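Local coordinates for protein thymine dioxygenase (Neurospora crassa, PDB 5C3R) that probably works as an iron- and 2-oxoglutarate-dependent dioxygenase that oxidises the methyl group of thymine, at residues 194-199 and 211-216; 61-66 and 289-294; 219-224 and 295-300. All coordinates share one frame; numbering follows the deposited sequence.

Followed from the N terminus, the chain first offers helix 57-71, whose residues 61-66 wait for a partner more than two hundred residues ahead. Before it arrives, strand 190-200 runs into a short loop and interaction 1 closes it against 211-216, entirely within the larger loop that interaction 2 will complete. Residues 219-224 then open interaction 3, strand 284-295 brings 289-294 back to the helix in interaction 2, and 295-300 follows at once to close interaction 3, so these two contacts cross. In one sheet strand 284-295 lies between 190-200 and 222-227. Together the contacts tie this sheet to its outer helix and to the metal-bearing strand 213-216.

Interaction 1 (194-199 and 211-216). With NI (nickel (II) ion), chain E; AKG (2-oxoglutaric acid), chain F; HMU (5-hydroxymethyl uracil), chain G.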
loop_
_atom_site.group_PDB
_atom_site.type_symbol
_atom_site.label_atom_id
_atom_site.label_comp_id
_atom_site.label_asym_id
_atom_site.label_seq_id
_atom_site.Cartn_x
_atom_site.Cartn_y
_atom_site.Cartn_z
ATOM N N LEU A 194 0.930 2.795 9.774
ATOM C CA LEU A 194 -0.397 2.399 10.229
ATOM C C LEU A 194 -0.331 1.746 11.596
ATOM O O LEU A 194 0.560 0.946 11.879
ATOM C CB LEU A 194 -1.038 1.423 9.240
ATOM C CG LEU A 194 -1.680 2.033 7.993
ATOM C CD1 LEU A 194 -1.680 1.043 6.834
ATOM C CD2 LEU A 194 -3.092 2.497 8.301
ATOM N N HIS A 195 -1.294 2.094 12.437
ATOM C CA HIS A 195 -1.461 1.460 13.725
ATOM C C HIS A 195 -2.938 1.155 13.906
ATOM O O HIS A 195 -3.777 2.055 13.847
ATOM C CB HIS A 195 -0.936 2.370 14.832
ATOM C CG HIS A 195 -1.276 1.908 16.212
ATOM N ND1 HIS A 195 -1.869 2.732 17.142
ATOM C CD2 HIS A 195 -1.110 0.711 16.820
ATOM C CE1 HIS A 195 -2.048 2.066 18.269
ATOM N NE2 HIS A 195 -1.596 0.836 18.100
ATOM N N TYR A 196 -3.239 -0.128 14.066
ATOM C CA TYR A 196 -4.582 -0.604 14.341
ATOM C C TYR A 196 -4.601 -0.984 15.821
ATOM O O TYR A 196 -4.068 -2.034 16.192
ATOM C CB TYR A 196 -4.911 -1.828 13.474
ATOM C CG TYR A 196 -4.805 -1.607 11.972
ATOM C CD1 TYR A 196 -5.908 -1.206 11.229
ATOM C CD2 TYR A 196 -3.607 -1.822 11.296
ATOM C CE1 TYR A 196 -5.820 -1.014 9.858
ATOM C CE2 TYR A 196 -3.508 -1.620 9.927
ATOM C CZ TYR A 196 -4.619 -1.223 9.215
ATOM O OH TYR A 196 -4.534 -1.038 7.860
ATOM N N PRO A 197 -5.181 -0.120 16.678
ATOM C CA PRO A 197 -5.082 -0.319 18.127
ATOM C C PRO A 197 -5.643 -1.649 18.632
ATOM O O PRO A 197 -6.417 -2.309 17.942
ATOM C CB PRO A 197 -5.915 0.838 18.704
ATOM C CG PRO A 197 -5.927 1.876 17.645
ATOM C CD PRO A 197 -5.888 1.131 16.344
ATOM N N ALA A 198 -5.251 -2.017 19.845
ATOM C CA ALA A 198 -5.820 -3.174 20.511
ATOM C C ALA A 198 -7.320 -2.972 20.598
ATOM O O ALA A 198 -7.785 -1.888 20.940
ATOM C CB ALA A 198 -5.224 -3.346 21.899
ATOM N N VAL A 199 -8.073 -4.009 20.257
ATOM C CA VAL A 199 -9.527 -3.918 20.221
ATOM C C VAL A 199 -10.136 -5.239 20.665
ATOM O O VAL A 199 -9.626 -6.309 20.332
ATOM C CB VAL A 199 -10.026 -3.539 18.807
ATOM C CG1 VAL A 199 -9.662 -4.614 17.786
ATOM C CG2 VAL A 199 -11.525 -3.272 18.813
ATOM N N VAL A 211 -14.650 -3.087 10.503
ATOM C CA VAL A 211 -13.356 -3.632 10.061
ATOM C C VAL A 211 -12.187 -2.764 10.520
ATOM O O VAL A 211 -12.386 -1.654 11.009
ATOM C CB VAL A 211 -13.286 -3.797 8.527
ATOM C CG1 VAL A 211 -14.343 -4.781 8.046
ATOM C CG2 VAL A 211 -13.440 -2.458 7.814
ATOM N N ARG A 212 -10.972 -3.283 10.366
ATOM C CA ARG A 212 -9.765 -2.505 10.649
ATOM C C ARG A 212 -9.396 -1.585 9.480
ATOM O O ARG A 212 -8.945 -0.467 9.703
ATOM C CB ARG A 212 -8.591 -3.418 11.037
ATOM C CG ARG A 212 -8.377 -3.477 12.541
ATOM C CD ARG A 212 -7.407 -4.559 12.975
ATOM N NE ARG A 212 -7.066 -4.429 14.393
ATOM C CZ ARG A 212 -6.268 -5.259 15.061
ATOM N NH1 ARG A 212 -5.717 -6.306 14.455
ATOM N NH2 ARG A 212 -6.012 -5.040 16.344
ATOM N N ALA A 213 -9.582 -2.060 8.246
ATOM C CA ALA A 213 -9.436 -1.217 7.048
ATOM C C ALA A 213 -10.431 -1.652 5.982
ATOM O O ALA A 213 -10.482 -2.824 5.629
ATOM C CB ALA A 213 -8.022 -1.286 6.503
ATOM N N GLY A 214 -11.220 -0.702 5.481
ATOM C CA GLY A 214 -12.261 -1.000 4.497
ATOM C C GLY A 214 -11.698 -1.511 3.181
ATOM O O GLY A 214 -10.568 -1.195 2.820
ATOM N N GLU A 215 -12.481 -2.322 2.479
ATOM C CA GLU A 215 -12.084 -2.819 1.168
ATOM C C GLU A 215 -11.830 -1.677 0.186
ATOM O O GLU A 215 -12.522 -0.662 0.185
ATOM C CB GLU A 215 -13.115 -3.791 0.597
ATOM C CG GLU A 215 -14.513 -3.219 0.415
ATOM C CD GLU A 215 -15.458 -4.221 -0.222
ATOM O OE1 GLU A 215 -15.477 -5.394 0.214
ATOM O OE2 GLU A 215 -16.190 -3.836 -1.160
ATOM N N HIS A 216 -10.813 -1.851 -0.640
ATOM C CA HIS A 216 -10.427 -0.837 -1.600
ATOM C C HIS A 216 -9.417 -1.418 -2.565
ATOM O O HIS A 216 -8.912 -2.526 -2.364
ATOM C CB HIS A 216 -9.784 0.341 -0.879
ATOM C CG HIS A 216 -8.555 -0.037 -0.116
ATOM N ND1 HIS A 216 -8.603 -0.702 1.088
ATOM C CD2 HIS A 216 -7.245 0.125 -0.403
ATOM C CE1 HIS A 216 -7.376 -0.912 1.525
ATOM N NE2 HIS A 216 -6.533 -0.420 0.638
HETATM NI NI NI E . -4.316 -0.922 0.306
HETATM C C1 AKG F . -3.707 0.460 2.740
HETATM O O1 AKG F . -3.971 0.836 1.578
HETATM O O2 AKG F . -3.345 1.278 3.611
HETATM C C2 AKG F . -3.833 -0.968 3.075
HETATM O O5 AKG F . -4.242 -1.756 2.217
HETATM C C3 AKG F . -3.469 -1.437 4.476
HETATM C C4 AKG F . -3.259 -2.948 4.541
HETATM C C5 AKG F . -2.660 -3.384 5.866
HETATM O O3 AKG F . -2.223 -4.546 5.939
HETATM O O4 AKG F . -2.614 -2.602 6.848
HETATM N N1 HMU G . -3.533 6.626 -0.125
HETATM C C2 HMU G . -2.566 6.722 -1.224
HETATM O O2 HMU G . -1.829 7.677 -1.309
HETATM N N3 HMU G . -2.506 5.646 -2.223
HETATM C C4 HMU G . -3.379 4.528 -2.109
HETATM O O3 HMU G . -5.297 2.862 0.496
HETATM O O4 HMU G . -3.311 3.654 -2.938
HETATM C C5 HMU G . -4.333 4.444 -1.002
HETATM C CM5 HMU G . -5.273 3.266 -0.851
HETATM C C6 HMU G . -4.388 5.514 -0.019
HETATM O O HOH W 1 -7.795 -1.912 15.478
HETATM O O HOH W 2 -2.125 -1.459 0.246
#
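Tyr196 and Arg212 lie obliquely across each other, with the phenol ring and the guanidinium planes 46° apart. The arginine chain, extended from CG to NE, runs past the root of the tyrosine: Arg212 CB lies 3.5 Å from Tyr196 CD1, and farther along, Tyr196 CB sits over one face of the guanidinium. The guanidinium edge makes the polar contacts. Arg212 NH2 donates to Pro197 O at 3.2 Å, coming from above the carbonyl plane, while NE reaches the same oxygen through a water; NH2 also bonds to Pro286 O. Val199 and Arg212 side chains come from opposite directions, Val199 CG1 meeting NH2 obliquely. At the ring's edge, Arg212 O comes to 3.2 Å from Tyr196 CE1, and Ala213 CB flanks the hydroxyl end. Arg212 and Ala213 form a classic beta bulge facing Val275.

Beyond the bulge, His216 ND1 donates to Gly214 O at 2.7 Å, in the carbonyl plane, which fixes the imidazole's rotation and presents NE2 to nickel at 2.3 Å. Asp218, His273, 2-oxoglutarate and a water complete the site. Tyr196 OH donates to 2-oxoglutarate O4 at 2.7 Å, so the two segments serve the cosubstrate's distal carboxylate and its metal-chelating end respectively.

Interaction 2 (61-66 and 289-294); sequences EHVFNT and YSIAYF. With HMU (5-hydroxymethyl uracil), chain G; AKG (2-oxoglutaric acid), chain F.
Val63 opens the contact of helix 57-71 with strand 284-295: its CG1 branch, anti to the backbone N (chi1 168°), meets the tip of Ile291, with Val63 CG1 and Ile291 CD1 3.6 Å apart. The two side chains cross at about a right angle.

Phe64 follows and carries most of the contact. Its ring and the side chain of Ile291 slide past each other in opposite directions, leaving Ile291 CD1 over one face, 4.1 Å from the Phe64 centroid, a CH-pi contact offset toward the rim. The ring's edge meets the strand itself: Phe64 CE2 lies 3.5 Å from Tyr289 O, which is near the ring plane. Next to it, Phe64 CD2 packs on Tyr289 CB at 3.8 Å, whereas the tyrosine ring leads away to stack on His195. The Phe64 side chain also touches Phe226 of strand 222-227, and so bridges two neighbouring strands.

Helix and strand axes approach to 9.5 Å at 107°, a nearly perpendicular packing of an N-terminal helix on the outside of the major sheet of the double-stranded beta-helix, the core fold of 2-oxoglutarate oxygenases. Alternation along the strand separates two environments. Tyr289 and Ile291 face the helix; Ser290 and Phe294 face the active site. Ser290 OG donates to 2-oxoglutarate O4 at 2.7 Å, an oxygen that Tyr196 OH also binds; Arg288 is a further partner of the cosubstrate. The Phe294 ring lies with one face over the pyrimidine of 5-hydroxymethyl uracil, its CD2 3.5 Å from C2 of that base, and turns its edge to 2-oxoglutarate O1.

Farther along the helix, Thr66 sets it against Phe147 and Met151 of helix 147-173.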
loop_
_atom_site.group_PDB
_atom_site.type_symbol
_atom_site.label_atom_id
_atom_site.label_comp_id
_atom_site.label_asym_id
_atom_site.label_seq_id
_atom_site.Cartn_x
_atom_site.Cartn_y
_atom_site.Cartn_z
ATOM N N GLU A 61 12.651 -3.745 11.599
ATOM C CA GLU A 61 12.152 -3.829 12.976
ATOM C C GLU A 61 12.386 -2.525 13.739
ATOM O O GLU A 61 11.534 -2.113 14.521
ATOM C CB GLU A 61 12.766 -5.004 13.744
ATOM C CG GLU A 61 12.065 -5.260 15.077
ATOM C CD GLU A 61 12.475 -6.555 15.766
ATOM O OE1 GLU A 61 13.263 -7.346 15.192
ATOM O OE2 GLU A 61 11.998 -6.780 16.906
ATOM N N HIS A 62 13.530 -1.880 13.504
ATOM C CA HIS A 62 13.791 -0.553 14.074
ATOM C C HIS A 62 12.748 0.465 13.593
ATOM O O HIS A 62 12.249 1.269 14.382
ATOM C CB HIS A 62 15.207 -0.066 13.737
ATOM C CG HIS A 62 15.458 1.365 14.108
ATOM N ND1 HIS A 62 15.464 1.808 15.413
ATOM C CD2 HIS A 62 15.704 2.455 13.341
ATOM C CE1 HIS A 62 15.705 3.106 15.436
ATOM N NE2 HIS A 62 15.857 3.525 14.191
ATOM N N VAL A 63 12.417 0.410 12.305
ATOM C CA VAL A 63 11.412 1.301 11.725
ATOM C C VAL A 63 10.029 1.051 12.344
ATOM O O VAL A 63 9.287 2.000 12.596
ATOM C CB VAL A 63 11.367 1.171 10.183
ATOM C CG1 VAL A 63 10.152 1.872 9.593
ATOM C CG2 VAL A 63 12.638 1.743 9.570
ATOM N N PHE A 64 9.698 -0.213 12.599
ATOM C CA PHE A 64 8.422 -0.559 13.247
ATOM C C PHE A 64 8.360 -0.063 14.692
ATOM O O PHE A 64 7.331 0.442 15.122
ATOM C CB PHE A 64 8.145 -2.069 13.188
ATOM C CG PHE A 64 7.362 -2.494 11.970
ATOM C CD1 PHE A 64 7.985 -2.624 10.733
ATOM C CD2 PHE A 64 5.998 -2.761 12.061
ATOM C CE1 PHE A 64 7.270 -3.011 9.612
ATOM C CE2 PHE A 64 5.276 -3.144 10.943
ATOM C CZ PHE A 64 5.913 -3.270 9.716
ATOM N N ASN A 65 9.458 -0.201 15.432
ATOM C CA ASN A 65 9.551 0.366 16.782
ATOM C C ASN A 65 9.408 1.891 16.763
ATOM O O ASN A 65 8.733 2.471 17.615
ATOM C CB ASN A 65 10.884 -0.003 17.444
ATOM C CG ASN A 65 11.031 -1.494 17.689
ATOM O OD1 ASN A 65 10.042 -2.216 17.847
ATOM N ND2 ASN A 65 12.273 -1.966 17.726
ATOM N N THR A 66 10.053 2.525 15.786
ATOM C CA THR A 66 9.991 3.977 15.614
ATOM C C THR A 66 8.556 4.430 15.326
ATOM O O THR A 66 8.086 5.423 15.887
ATOM C CB THR A 66 10.941 4.445 14.484
ATOM O OG1 THR A 66 12.267 3.970 14.746
ATOM C CG2 THR A 66 10.976 5.960 14.380
ATOM N N TYR A 289 0.447 -3.432 13.643
ATOM C CA TYR A 289 1.242 -2.434 12.933
ATOM C C TYR A 289 1.530 -2.913 11.521
ATOM O O TYR A 289 1.896 -4.071 11.302
ATOM C CB TYR A 289 2.574 -2.193 13.643
ATOM C CG TYR A 289 2.439 -1.523 14.986
ATOM C CD1 TYR A 289 2.355 -0.137 15.090
ATOM C CD2 TYR A 289 2.397 -2.274 16.157
ATOM C CE1 TYR A 289 2.232 0.481 16.323
ATOM C CE2 TYR A 289 2.273 -1.663 17.392
ATOM C CZ TYR A 289 2.192 -0.289 17.469
ATOM O OH TYR A 289 2.068 0.311 18.699
ATOM N N SER A 290 1.347 -2.017 10.561
ATOM C CA SER A 290 1.789 -2.257 9.202
ATOM C C SER A 290 2.321 -0.952 8.637
ATOM O O SER A 290 2.102 0.112 9.211
ATOM C CB SER A 290 0.648 -2.799 8.337
ATOM O OG SER A 290 -0.365 -1.824 8.144
ATOM N N ILE A 291 3.037 -1.053 7.525
ATOM C CA ILE A 291 3.533 0.107 6.804
ATOM C C ILE A 291 3.239 -0.080 5.320
ATOM O O ILE A 291 3.725 -1.038 4.694
ATOM C CB ILE A 291 5.051 0.289 6.998
ATOM C CG1 ILE A 291 5.374 0.507 8.481
ATOM C CG2 ILE A 291 5.549 1.456 6.157
ATOM C CD1 ILE A 291 6.849 0.685 8.780
ATOM N N ALA A 292 2.454 0.839 4.762
ATOM C CA ALA A 292 2.128 0.827 3.345
ATOM C C ALA A 292 2.897 1.932 2.652
ATOM O O ALA A 292 2.645 3.112 2.879
ATOM C CB ALA A 292 0.636 1.011 3.141
ATOM N N TYR A 293 3.842 1.546 1.803
ATOM C CA TYR A 293 4.584 2.503 1.003
ATOM C C TYR A 293 3.956 2.551 -0.386
ATOM O O TYR A 293 4.191 1.682 -1.228
ATOM C CB TYR A 293 6.056 2.099 0.931
ATOM C CG TYR A 293 6.947 3.106 0.253
ATOM C CD1 TYR A 293 7.509 4.156 0.967
ATOM C CD2 TYR A 293 7.242 3.004 -1.101
ATOM C CE1 TYR A 293 8.334 5.084 0.353
ATOM C CE2 TYR A 293 8.078 3.917 -1.725
ATOM C CZ TYR A 293 8.623 4.958 -0.993
ATOM O OH TYR A 293 9.451 5.876 -1.604
ATOM N N PHE A 294 3.143 3.571 -0.618
ATOM C CA PHE A 294 2.467 3.723 -1.894
ATOM C C PHE A 294 3.439 4.291 -2.914
ATOM O O PHE A 294 3.941 5.398 -2.739
ATOM C CB PHE A 294 1.251 4.640 -1.748
ATOM C CG PHE A 294 0.244 4.150 -0.748
ATOM C CD1 PHE A 294 -0.376 2.928 -0.923
ATOM C CD2 PHE A 294 -0.086 4.913 0.363
ATOM C CE1 PHE A 294 -1.311 2.468 -0.004
ATOM C CE2 PHE A 294 -1.019 4.463 1.276
ATOM C CZ PHE A 294 -1.628 3.237 1.095
HETATM N N1 HMU G . -3.533 6.626 -0.125
HETATM C C2 HMU G . -2.566 6.722 -1.224
HETATM O O2 HMU G . -1.829 7.677 -1.309
HETATM N N3 HMU G . -2.506 5.646 -2.223
HETATM C C4 HMU G . -3.379 4.528 -2.109
HETATM O O3 HMU G . -5.297 2.862 0.496
HETATM O O4 HMU G . -3.311 3.654 -2.938
HETATM C C5 HMU G . -4.333 4.444 -1.002
HETATM C CM5 HMU G . -5.273 3.266 -0.851
HETATM C C6 HMU G . -4.388 5.514 -0.019
HETATM C C1 AKG F . -3.707 0.460 2.740
HETATM O O1 AKG F . -3.971 0.836 1.578
HETATM O O2 AKG F . -3.345 1.278 3.611
HETATM C C2 AKG F . -3.833 -0.968 3.075
HETATM O O5 AKG F . -4.242 -1.756 2.217
HETATM C C3 AKG F . -3.469 -1.437 4.476
HETATM C C4 AKG F . -3.259 -2.948 4.541
HETATM C C5 AKG F . -2.660 -3.384 5.866
HETATM O O3 AKG F . -2.223 -4.546 5.939
HETATM O O4 AKG F . -2.614 -2.602 6.848
#

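Interaction 3 (219-224 and 295-300). With HMU (5-hydroxymethyl uracil), chain G.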
loop_
_atom_site.group_PDB
_atom_site.type_symbol
_atom_site.label_atom_id
_atom_site.label_comp_id
_atom_site.label_asym_id
_atom_site.label_seq_id
_atom_site.Cartn_x
_atom_site.Cartn_y
_atom_site.Cartn_z
ATOM N N TYR A 219 -4.170 3.121 -5.464
ATOM C CA TYR A 219 -4.308 4.080 -6.561
ATOM C C TYR A 219 -3.139 4.099 -7.538
ATOM O O TYR A 219 -3.336 4.372 -8.723
ATOM C CB TYR A 219 -4.446 5.508 -6.002
ATOM C CG TYR A 219 -5.440 5.683 -4.884
ATOM C CD1 TYR A 219 -6.616 4.940 -4.843
ATOM C CD2 TYR A 219 -5.220 6.615 -3.878
ATOM C CE1 TYR A 219 -7.532 5.105 -3.823
ATOM C CE2 TYR A 219 -6.134 6.784 -2.852
ATOM C CZ TYR A 219 -7.286 6.026 -2.831
ATOM O OH TYR A 219 -8.211 6.185 -1.828
ATOM N N GLY A 220 -1.934 3.830 -7.032
ATOM C CA GLY A 220 -0.691 4.118 -7.748
ATOM C C GLY A 220 -0.175 3.006 -8.637
ATOM O O GLY A 220 -0.959 2.279 -9.253
ATOM N N SER A 221 1.151 2.894 -8.727
ATOM C CA SER A 221 1.795 1.855 -9.531
ATOM C C SER A 221 1.865 0.552 -8.732
ATOM O O SER A 221 1.238 -0.446 -9.104
ATOM C CB SER A 221 3.193 2.290 -9.983
ATOM O OG SER A 221 3.970 2.758 -8.886
ATOM N N ILE A 222 2.641 0.563 -7.646
ATOM C CA ILE A 222 2.676 -0.553 -6.704
ATOM C C ILE A 222 2.671 -0.048 -5.265
ATOM O O ILE A 222 2.954 1.127 -4.999
ATOM C CB ILE A 222 3.905 -1.492 -6.895
ATOM C CG1 ILE A 222 5.218 -0.766 -6.612
ATOM C CG2 ILE A 222 3.923 -2.097 -8.297
ATOM C CD1 ILE A 222 6.403 -1.693 -6.428
ATOM N N THR A 223 2.360 -0.958 -4.349
ATOM C CA THR A 223 2.404 -0.686 -2.931
ATOM C C THR A 223 3.276 -1.747 -2.276
ATOM O O THR A 223 3.067 -2.942 -2.489
ATOM C CB THR A 223 0.991 -0.728 -2.320
ATOM O OG1 THR A 223 0.198 0.312 -2.894
ATOM C CG2 THR A 223 1.030 -0.531 -0.806
ATOM N N LEU A 224 4.260 -1.304 -1.495
ATOM C CA LEU A 224 5.077 -2.211 -0.697
ATOM C C LEU A 224 4.456 -2.260 0.682
ATOM O O LEU A 224 4.472 -1.265 1.410
ATOM C CB LEU A 224 6.518 -1.715 -0.610
ATOM C CG LEU A 224 7.161 -1.400 -1.956
ATOM C CD1 LEU A 224 8.437 -0.599 -1.756
ATOM C CD2 LEU A 224 7.433 -2.690 -2.707
ATOM N N CYS A 295 3.716 3.518 -3.964
ATOM C CA CYS A 295 4.557 3.980 -5.063
ATOM C C CYS A 295 3.671 4.520 -6.195
ATOM O O CYS A 295 2.635 3.926 -6.522
ATOM C CB CYS A 295 5.455 2.853 -5.576
ATOM S SG CYS A 295 6.436 1.982 -4.315
ATOM N N ASN A 296 4.077 5.650 -6.769
ATOM C CA ASN A 296 3.355 6.294 -7.866
ATOM C C ASN A 296 4.288 6.686 -9.010
ATOM O O ASN A 296 5.482 6.888 -8.788
ATOM C CB ASN A 296 2.688 7.575 -7.371
ATOM C CG ASN A 296 1.712 7.328 -6.244
ATOM O OD1 ASN A 296 0.737 6.593 -6.406
ATOM N ND2 ASN A 296 1.953 7.958 -5.101
ATOM N N PRO A 297 3.744 6.809 -10.236
ATOM C CA PRO A 297 4.516 7.468 -11.283
ATOM C C PRO A 297 4.803 8.912 -10.888
ATOM O O PRO A 297 4.117 9.460 -10.025
ATOM C CB PRO A 297 3.585 7.423 -12.504
ATOM C CG PRO A 297 2.593 6.370 -12.206
ATOM C CD PRO A 297 2.422 6.377 -10.723
ATOM N N ASN A 298 5.813 9.518 -11.495
ATOM C CA ASN A 298 6.064 10.944 -11.287
ATOM C C ASN A 298 4.764 11.703 -11.513
ATOM O O ASN A 298 4.019 11.378 -12.437
ATOM C CB ASN A 298 7.139 11.448 -12.250
ATOM C CG ASN A 298 8.451 10.696 -12.115
ATOM O OD1 ASN A 298 8.730 10.089 -11.086
ATOM N ND2 ASN A 298 9.259 10.730 -13.161
ATOM N N HIS A 299 4.475 12.697 -10.676
ATOM C CA HIS A 299 3.226 13.472 -10.826
ATOM C C HIS A 299 3.102 14.101 -12.213
ATOM O O HIS A 299 1.998 14.229 -12.733
ATOM C CB HIS A 299 3.090 14.556 -9.741
ATOM C CG HIS A 299 2.882 14.011 -8.361
ATOM N ND1 HIS A 299 2.105 12.902 -8.104
ATOM C CD2 HIS A 299 3.338 14.433 -7.159
ATOM C CE1 HIS A 299 2.100 12.658 -6.806
ATOM N NE2 HIS A 299 2.837 13.576 -6.210
ATOM N N LYS A 300 4.236 14.461 -12.809
ATOM C CA LYS A 300 4.275 15.033 -14.163
ATOM C C LYS A 300 4.051 13.998 -15.280
ATOM O O LYS A 300 3.797 14.374 -16.429
ATOM C CB LYS A 300 5.615 15.747 -14.390
ATOM C CG LYS A 300 6.805 14.806 -14.573
ATOM C CD LYS A 300 8.147 15.500 -14.337
ATOM C CE LYS A 300 9.307 14.534 -14.514
ATOM N NZ LYS A 300 10.626 15.191 -14.299
HETATM N N1 HMU G . -3.533 6.626 -0.125
HETATM C C2 HMU G . -2.566 6.722 -1.224
HETATM O O2 HMU G . -1.829 7.677 -1.309
HETATM N N3 HMU G . -2.506 5.646 -2.223
HETATM C C4 HMU G . -3.379 4.528 -2.109
HETATM O O3 HMU G . -5.297 2.862 0.496
HETATM O O4 HMU G . -3.311 3.654 -2.938
HETATM C C5 HMU G . -4.333 4.444 -1.002
HETATM C CM5 HMU G . -5.273 3.266 -0.851
HETATM C C6 HMU G . -4.388 5.514 -0.019
HETATM O O HOH W 3 0.285 2.667 -4.854
#
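Backbone hydrogen bonds join Ser221 and Ile222 to Cys295. Cys295 N donates to Ile222 O at 2.7 Å, nearly along the C=O axis, and Ser221 N donates to Cys295 O at 2.9 Å, tilted somewhat from the carbonyl plane. Ser221 and Ile222 thus both face the one cysteine, as in a classic beta bulge.

Weaker polar contacts gather round the carbonyl of Cys295. Ser221 OG, placed between its backbone N and carbonyl carbon by a chi1 of 51°, turns back to Cys295 O in a weak bond of 3.0 Å; it has another weak partner in His162. Gly220 CA adds a CH...O contact to Cys295 O, and a water donates to this oxygen and to Thr223 OG1.

Apart from that carbonyl, Asn296 OD1 makes a close approach of 3.2 Å to Gly220 CA, while its ND2 is bonded to Asp188 O.

Apolar contact lies on the side of Ile222 and Cys295. Ile222 CG1 packs alongside the cysteine, 3.8 Å from Cys295 CB, and Leu224 CD1 reaches Cys295 SG at 4.1 Å. Helix 147-173 covers this group, its His162 touching both Ile222 and Cys295.

Ligand contacts belong to Tyr219. Its backbone N donates to O4 of 5-hydroxymethyl uracil at 2.7 Å with an N-H...O angle of 157°. One face of the phenol ring lies over the base, offset so that C4 of the pyrimidine is near the ring's rim, 3.3 Å from Tyr219 CD2.

Thr223 OG1 is hydrogen-bonded to Asp218, a nickel ligand, which makes it a second-shell residue of the metal. Here the segment just after the histidine and aspartate of the facial metal triad enters the major sheet of the double-stranded beta-helix, with the bound pyrimidine held at its entry.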